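Local coordinates for protein DUTPase (Staphylococcus phage 11, PDB 4GV8) that hydrolyses dUTP to dUMP and diphosphate, as a trimeric phage dUTPase of jelly-roll fold, at residues Thr62-Val67 with Gly131-Gln136; Thr71-Glu76 with Tyr126-Gly131. One frame throughout, in Å; residues are numbered along the deposited sequence.

Contact 1. Residues Thr62-Val67 with Gly131-Gln136; sequences TSRSGV and GDKLAQ. With DUP (2'-deoxyuridine 5'-alpha,beta-imido-triphosphate), chain L.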
loop_
_atom_site.group_PDB
_atom_site.type_symbol
_atom_site.label_atom_id
_atom_site.label_comp_id
_atom_site.label_asym_id
_atom_site.label_seq_id
_atom_site.Cartn_x
_atom_site.Cartn_y
_atom_site.Cartn_z
ATOM N N THR B 62 2.505 6.251 6.303
ATOM C CA THR B 62 1.838 6.126 5.035
ATOM C C THR B 62 1.906 7.398 4.192
ATOM O O THR B 62 2.242 8.504 4.655
ATOM C CB THR B 62 0.371 5.661 5.317
ATOM O OG1 THR B 62 -0.164 5.045 4.128
ATOM C CG2 THR B 62 -0.504 6.781 5.861
ATOM N N SER B 63 1.618 7.230 2.929
ATOM C CA SER B 63 1.735 8.317 1.953
ATOM C C SER B 63 0.694 9.434 2.191
ATOM O O SER B 63 -0.374 9.200 2.797
ATOM C CB SER B 63 1.520 7.745 0.540
ATOM O OG SER B 63 0.120 7.334 0.357
ATOM N N ARG B 64 1.021 10.626 1.680
ATOM C CA ARG B 64 0.075 11.733 1.499
ATOM C C ARG B 64 -0.404 11.705 0.053
ATOM O O ARG B 64 0.371 11.381 -0.858
ATOM C CB ARG B 64 0.739 13.076 1.840
ATOM C CG ARG B 64 1.265 13.122 3.281
ATOM C CD ARG B 64 1.859 14.493 3.653
ATOM N NE ARG B 64 0.905 15.539 3.369
ATOM C CZ ARG B 64 1.207 16.716 2.844
ATOM N NH1 ARG B 64 2.472 17.009 2.589
ATOM N NH2 ARG B 64 0.247 17.617 2.634
ATOM N N SER B 65 -1.682 11.994 -0.172
ATOM C CA SER B 65 -2.228 11.876 -1.544
ATOM C C SER B 65 -1.667 12.893 -2.567
ATOM O O SER B 65 -1.636 12.600 -3.787
ATOM C CB SER B 65 -3.753 11.966 -1.541
ATOM O OG SER B 65 -4.211 13.282 -1.245
ATOM N N GLY B 66 -1.232 14.072 -2.086
ATOM C CA GLY B 66 -0.652 15.072 -2.973
ATOM C C GLY B 66 0.726 14.605 -3.435
ATOM O O GLY B 66 1.002 14.519 -4.647
ATOM N N VAL B 67 1.585 14.251 -2.507
ATOM C CA VAL B 67 2.919 13.716 -2.899
ATOM C C VAL B 67 2.756 12.496 -3.811
ATOM O O VAL B 67 3.353 12.354 -4.906
ATOM C CB VAL B 67 3.739 13.291 -1.672
ATOM C CG1 VAL B 67 5.007 12.547 -2.134
ATOM C CG2 VAL B 67 4.076 14.509 -0.786
ATOM N N GLY B 131 12.755 18.839 6.312
ATOM C CA GLY B 131 11.582 19.708 6.595
ATOM C C GLY B 131 10.363 19.380 5.733
ATOM O O GLY B 131 9.244 19.810 6.032
ATOM N N ASP B 132 10.585 18.639 4.644
ATOM C CA ASP B 132 9.462 18.227 3.771
ATOM C C ASP B 132 8.443 17.393 4.524
ATOM O O ASP B 132 8.807 16.463 5.267
ATOM C CB ASP B 132 9.931 17.423 2.534
ATOM C CG ASP B 132 10.581 18.292 1.472
ATOM O OD1 ASP B 132 10.442 19.522 1.546
ATOM O OD2 ASP B 132 11.243 17.745 0.558
ATOM N N LYS B 133 7.179 17.753 4.336
ATOM C CA LYS B 133 6.014 17.019 4.884
ATOM C C LYS B 133 5.705 15.838 3.916
ATOM O O LYS B 133 4.917 15.945 2.967
ATOM C CB LYS B 133 4.829 17.953 5.017
ATOM C CG LYS B 133 3.726 17.408 5.915
ATOM C CD LYS B 133 2.454 18.224 5.807
ATOM C CE LYS B 133 2.501 19.464 6.659
ATOM N NZ LYS B 133 1.396 20.356 6.184
ATOM N N LEU B 134 6.447 14.751 4.136
ATOM C CA LEU B 134 6.624 13.672 3.176
ATOM C C LEU B 134 5.639 12.489 3.345
ATOM O O LEU B 134 5.325 11.795 2.379
ATOM C CB LEU B 134 8.069 13.149 3.307
ATOM C CG LEU B 134 8.500 12.021 2.380
ATOM C CD1 LEU B 134 8.316 12.447 0.933
ATOM C CD2 LEU B 134 9.933 11.527 2.620
ATOM N N ALA B 135 5.209 12.240 4.573
ATOM C CA ALA B 135 4.284 11.115 4.926
ATOM C C ALA B 135 3.358 11.522 6.058
ATOM O O ALA B 135 3.412 12.660 6.564
ATOM C CB ALA B 135 5.074 9.849 5.330
ATOM N N GLN B 136 2.501 10.587 6.466
ATOM C CA GLN B 136 1.620 10.751 7.630
ATOM C C GLN B 136 1.513 9.459 8.402
ATOM O O GLN B 136 1.823 8.385 7.901
ATOM C CB GLN B 136 0.230 11.280 7.277
ATOM C CG GLN B 136 -0.618 10.322 6.455
ATOM C CD GLN B 136 -1.831 10.984 5.821
ATOM O OE1 GLN B 136 -2.151 10.772 4.633
ATOM N NE2 GLN B 136 -2.494 11.790 6.592
HETATM O O4 DUP L . -6.455 8.406 -2.816
HETATM C C4 DUP L . -7.081 9.414 -2.194
HETATM C C5 DUP L . -6.538 10.008 -1.061
HETATM C C6 DUP L . -7.208 11.073 -0.438
HETATM N N3 DUP L . -8.251 9.869 -2.663
HETATM C C2 DUP L . -8.879 10.935 -2.057
HETATM O O2 DUP L . -10.066 11.359 -2.577
HETATM N N1 DUP L . -8.352 11.550 -0.963
HETATM C "C1'" DUP L . -9.022 12.699 -0.324
HETATM C "C2'" DUP L . -9.631 12.282 0.998
HETATM C "C3'" DUP L . -8.683 12.842 2.045
HETATM O "O3'" DUP L . -9.419 13.159 3.231
HETATM O "O4'" DUP L . -8.030 13.727 -0.087
HETATM C "C4'" DUP L . -7.997 14.037 1.334
HETATM C "C5'" DUP L . -6.567 14.329 1.778
HETATM O "O5'" DUP L . -5.753 13.149 1.932
HETATM P PA DUP L . -4.211 13.353 2.399
HETATM O O1A DUP L . -3.567 12.008 2.144
HETATM O O2A DUP L . -4.090 13.967 3.754
HETATM N N3A DUP L . -3.644 14.415 1.215
HETATM P PB DUP L . -2.621 15.747 1.416
HETATM O O1B DUP L . -1.977 15.595 2.789
HETATM O O2B DUP L . -1.680 15.797 0.221
HETATM O O3B DUP L . -3.633 17.041 1.419
HETATM P PG DUP L . -4.441 17.819 2.647
HETATM O O2G DUP L . -4.325 17.030 3.959
HETATM O O1G DUP L . -3.558 19.002 2.638
HETATM O O3G DUP L . -5.806 17.948 2.047
HETATM O O HOH W 1 3.800 10.796 0.531
#
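R64 reaches K133 with its CG anti to the carbonyl carbon (chi1 -59°) and a bend at chi3 (53°), which lay the guanidinium beside the K133 carbonyl. The segments meet in the jelly-roll sheet of the dUTPase fold, where strands 57-63 and 133-141 run antiparallel. T62 and Q136 form a hydrogen-bonded pair: T62 N to Q136 O and Q136 N to T62 O are both 2.8 Å. Their side chains lie side by side on one face of the sheet. K133 centres an inverse gamma turn, and L134 and A135 form a classic beta bulge opposite I29. A water bridges R64 N and L134 O where the strands part. R64 is the N-cap residue of helix 65-70, whose start binds the nucleotide: S65 N donates to DUP O1A, and G66 N to O2B at 2.9 Å. S65 OG accepts from the imido N3A. D81 and G89 of the second subunit also bond DUP, so the pocket is shared between subunits. K133 CD sits over one guanidinium face, toward its rim, 3.4 Å above the plane. R64 NE and NH2 both grip DUP O1B, while NH1 donates in the guanidinium plane to K133 O at 2.7 Å.

Contact 2. Residues Thr71-Glu76 with Tyr126-Gly131; sequences THLVIE and YQINEG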
loop_
_atom_site.group_PDB
_atom_site.type_symbol
_atom_site.label_atom_id
_atom_site.label_comp_id
_atom_site.label_asym_id
_atom_site.label_seq_id
_atom_site.Cartn_x
_atom_site.Cartn_y
_atom_site.Cartn_z
ATOM N N THR B 71 3.752 12.864 -7.842
ATOM C CA THR B 71 5.153 12.566 -8.047
ATOM C C THR B 71 5.344 11.063 -8.261
ATOM O O THR B 71 4.410 10.259 -8.140
ATOM C CB THR B 71 6.039 13.071 -6.844
ATOM O OG1 THR B 71 5.810 12.224 -5.742
ATOM C CG2 THR B 71 5.745 14.587 -6.451
ATOM N N HIS B 72 6.572 10.682 -8.543
ATOM C CA HIS B 72 6.922 9.251 -8.649
ATOM C C HIS B 72 7.374 8.657 -7.379
ATOM O O HIS B 72 7.866 7.510 -7.374
ATOM C CB HIS B 72 8.018 9.109 -9.700
ATOM C CG HIS B 72 7.513 9.368 -11.073
ATOM N ND1 HIS B 72 6.628 8.537 -11.683
ATOM C CD2 HIS B 72 7.735 10.439 -11.944
ATOM C CE1 HIS B 72 6.364 9.016 -12.902
ATOM N NE2 HIS B 72 7.032 10.193 -13.059
ATOM N N LEU B 73 7.267 9.437 -6.300
ATOM C CA LEU B 73 7.731 9.014 -4.988
ATOM C C LEU B 73 6.692 8.126 -4.335
ATOM O O LEU B 73 5.599 8.593 -3.991
ATOM C CB LEU B 73 8.025 10.214 -4.134
ATOM C CG LEU B 73 9.170 11.128 -4.576
ATOM C CD1 LEU B 73 9.183 12.314 -3.618
ATOM C CD2 LEU B 73 10.537 10.416 -4.629
ATOM N N VAL B 74 7.039 6.837 -4.220
ATOM C CA VAL B 74 6.160 5.770 -3.722
ATOM C C VAL B 74 6.698 5.403 -2.338
ATOM O O VAL B 74 7.836 4.955 -2.179
ATOM C CB VAL B 74 6.144 4.495 -4.635
ATOM C CG1 VAL B 74 5.227 3.385 -4.077
ATOM C CG2 VAL B 74 5.751 4.820 -6.084
ATOM N N ILE B 75 5.845 5.575 -1.333
ATOM C CA ILE B 75 6.101 5.162 -0.002
ATOM C C ILE B 75 5.341 3.856 0.284
ATOM O O ILE B 75 4.098 3.810 0.154
ATOM C CB ILE B 75 5.699 6.262 1.046
ATOM C CG1 ILE B 75 6.551 7.546 0.812
ATOM C CG2 ILE B 75 5.746 5.701 2.493
ATOM C CD1 ILE B 75 6.047 8.799 1.519
ATOM N N GLU B 76 6.096 2.842 0.727
ATOM C CA GLU B 76 5.522 1.609 1.234
ATOM C C GLU B 76 5.109 1.883 2.671
ATOM O O GLU B 76 5.940 2.199 3.547
ATOM C CB GLU B 76 6.516 0.459 1.177
ATOM C CG GLU B 76 5.925 -0.816 1.800
ATOM C CD GLU B 76 4.870 -1.494 0.911
ATOM O OE1 GLU B 76 4.389 -2.571 1.290
ATOM O OE2 GLU B 76 4.519 -0.975 -0.177
ATOM N N TYR B 126 14.299 13.574 -8.024
ATOM C CA TYR B 126 13.682 14.397 -6.953
ATOM C C TYR B 126 14.723 14.773 -5.905
ATOM O O TYR B 126 15.654 13.994 -5.622
ATOM C CB TYR B 126 12.544 13.633 -6.236
ATOM C CG TYR B 126 11.319 13.530 -7.112
ATOM C CD1 TYR B 126 10.278 14.445 -6.986
ATOM C CD2 TYR B 126 11.245 12.588 -8.065
ATOM C CE1 TYR B 126 9.170 14.387 -7.779
ATOM C CE2 TYR B 126 10.163 12.512 -8.914
ATOM C CZ TYR B 126 9.128 13.422 -8.779
ATOM O OH TYR B 126 8.038 13.322 -9.587
ATOM N N GLN B 127 14.589 15.974 -5.341
ATOM C CA GLN B 127 15.287 16.275 -4.102
ATOM C C GLN B 127 14.264 16.436 -2.940
ATOM O O GLN B 127 13.324 17.241 -2.988
ATOM C CB GLN B 127 16.186 17.496 -4.213
ATOM C CG GLN B 127 17.091 17.636 -2.974
ATOM C CD GLN B 127 18.114 18.685 -3.198
ATOM O OE1 GLN B 127 18.889 18.578 -4.139
ATOM N NE2 GLN B 127 18.078 19.759 -2.392
ATOM N N ILE B 128 14.407 15.546 -1.976
ATOM C CA ILE B 128 13.655 15.576 -0.731
ATOM C C ILE B 128 14.547 16.422 0.199
ATOM O O ILE B 128 15.770 16.213 0.304
ATOM C CB ILE B 128 13.497 14.141 -0.150
ATOM C CG1 ILE B 128 12.623 13.297 -1.082
ATOM C CG2 ILE B 128 12.982 14.143 1.294
ATOM C CD1 ILE B 128 12.988 11.839 -1.044
ATOM N N ASN B 129 13.935 17.402 0.802
ATOM C CA ASN B 129 14.629 18.344 1.660
ATOM C C ASN B 129 14.198 18.139 3.069
ATOM O O ASN B 129 13.019 17.839 3.362
ATOM C CB ASN B 129 14.358 19.770 1.206
ATOM C CG ASN B 129 14.924 20.024 -0.166
ATOM O OD1 ASN B 129 16.116 19.810 -0.399
ATOM N ND2 ASN B 129 14.070 20.375 -1.097
ATOM N N GLU B 130 15.189 18.242 3.935
ATOM C CA GLU B 130 14.989 18.335 5.365
ATOM C C GLU B 130 13.783 19.264 5.565
ATOM O O GLU B 130 13.748 20.335 4.968
ATOM C CB GLU B 130 16.296 18.912 5.975
ATOM C CG GLU B 130 16.480 18.750 7.481
ATOM C CD GLU B 130 15.606 19.686 8.282
ATOM O OE1 GLU B 130 15.435 20.847 7.851
ATOM O OE2 GLU B 130 15.091 19.260 9.340
ATOM N N GLY B 131 12.755 18.839 6.312
ATOM C CA GLY B 131 11.582 19.708 6.595
ATOM C C GLY B 131 10.363 19.380 5.733
ATOM O O GLY B 131 9.244 19.810 6.032
#
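Y126 lays one face of its ring against L73, and its hydroxyl reaches the backbone of H72. The ring points there because its CG sits anti to the carbonyl carbon (chi1 -73°). L73 CG stands over the face in a CH-pi contact, 4.2 Å from the ring centroid and 15° off the normal. The two side chains run antiparallel, overlapping along their length. This is the tight part of the contact. T71 closes in at the phenol end, with its CB 3.5 Å from Y126 CE1. L73 CD1 extends the apolar patch to I128 CG1, at 4.4 Å. L37 of strand 35-37 also packs on L73, so this patch joins the large sheet of the jelly roll to the short sheet of strands 35-37 and 126-128. The backbones stay well apart, with L73 CA 8.3 Å from Y126 CA, so side chains, chiefly that of Y126, span the gap.

The H72 side is looser and partly open to solvent. H72 stands roughly perpendicular to Y126; its CD2 is 3.7 Å from Y126 OH. K42 of the second subunit packs on H72.

T71 OG1 accepts from L73 N in an ST turn and also bonds V67 O in helix 65-70. H72 N donates to Y126 OH at 3.2 Å. The chemistry is thus mainly apolar, with polar bonds holding the turn after the helix and tying it to the phenol oxygen.

Overall arrangement
Both contacts are largely buried, and their centres lie about 8 Å apart. Contact 1 joins two neighbouring strands of the large sheet and forms part of the nucleotide pocket. Contact 2 joins that sheet to the short one, mostly through side chains. Its chemistry is therefore more apolar than the backbone pairing and phosphate binding of contact 1. The chain between the two segments of contact 1 contains both segments of contact 2, apart from the shared G131. Helix 65-70 leads from one to the other. They also touch directly: I75 CD1 packs on L134 and A135, and L134 CD2 meets I128 CG2. Both contacts reach the second subunit.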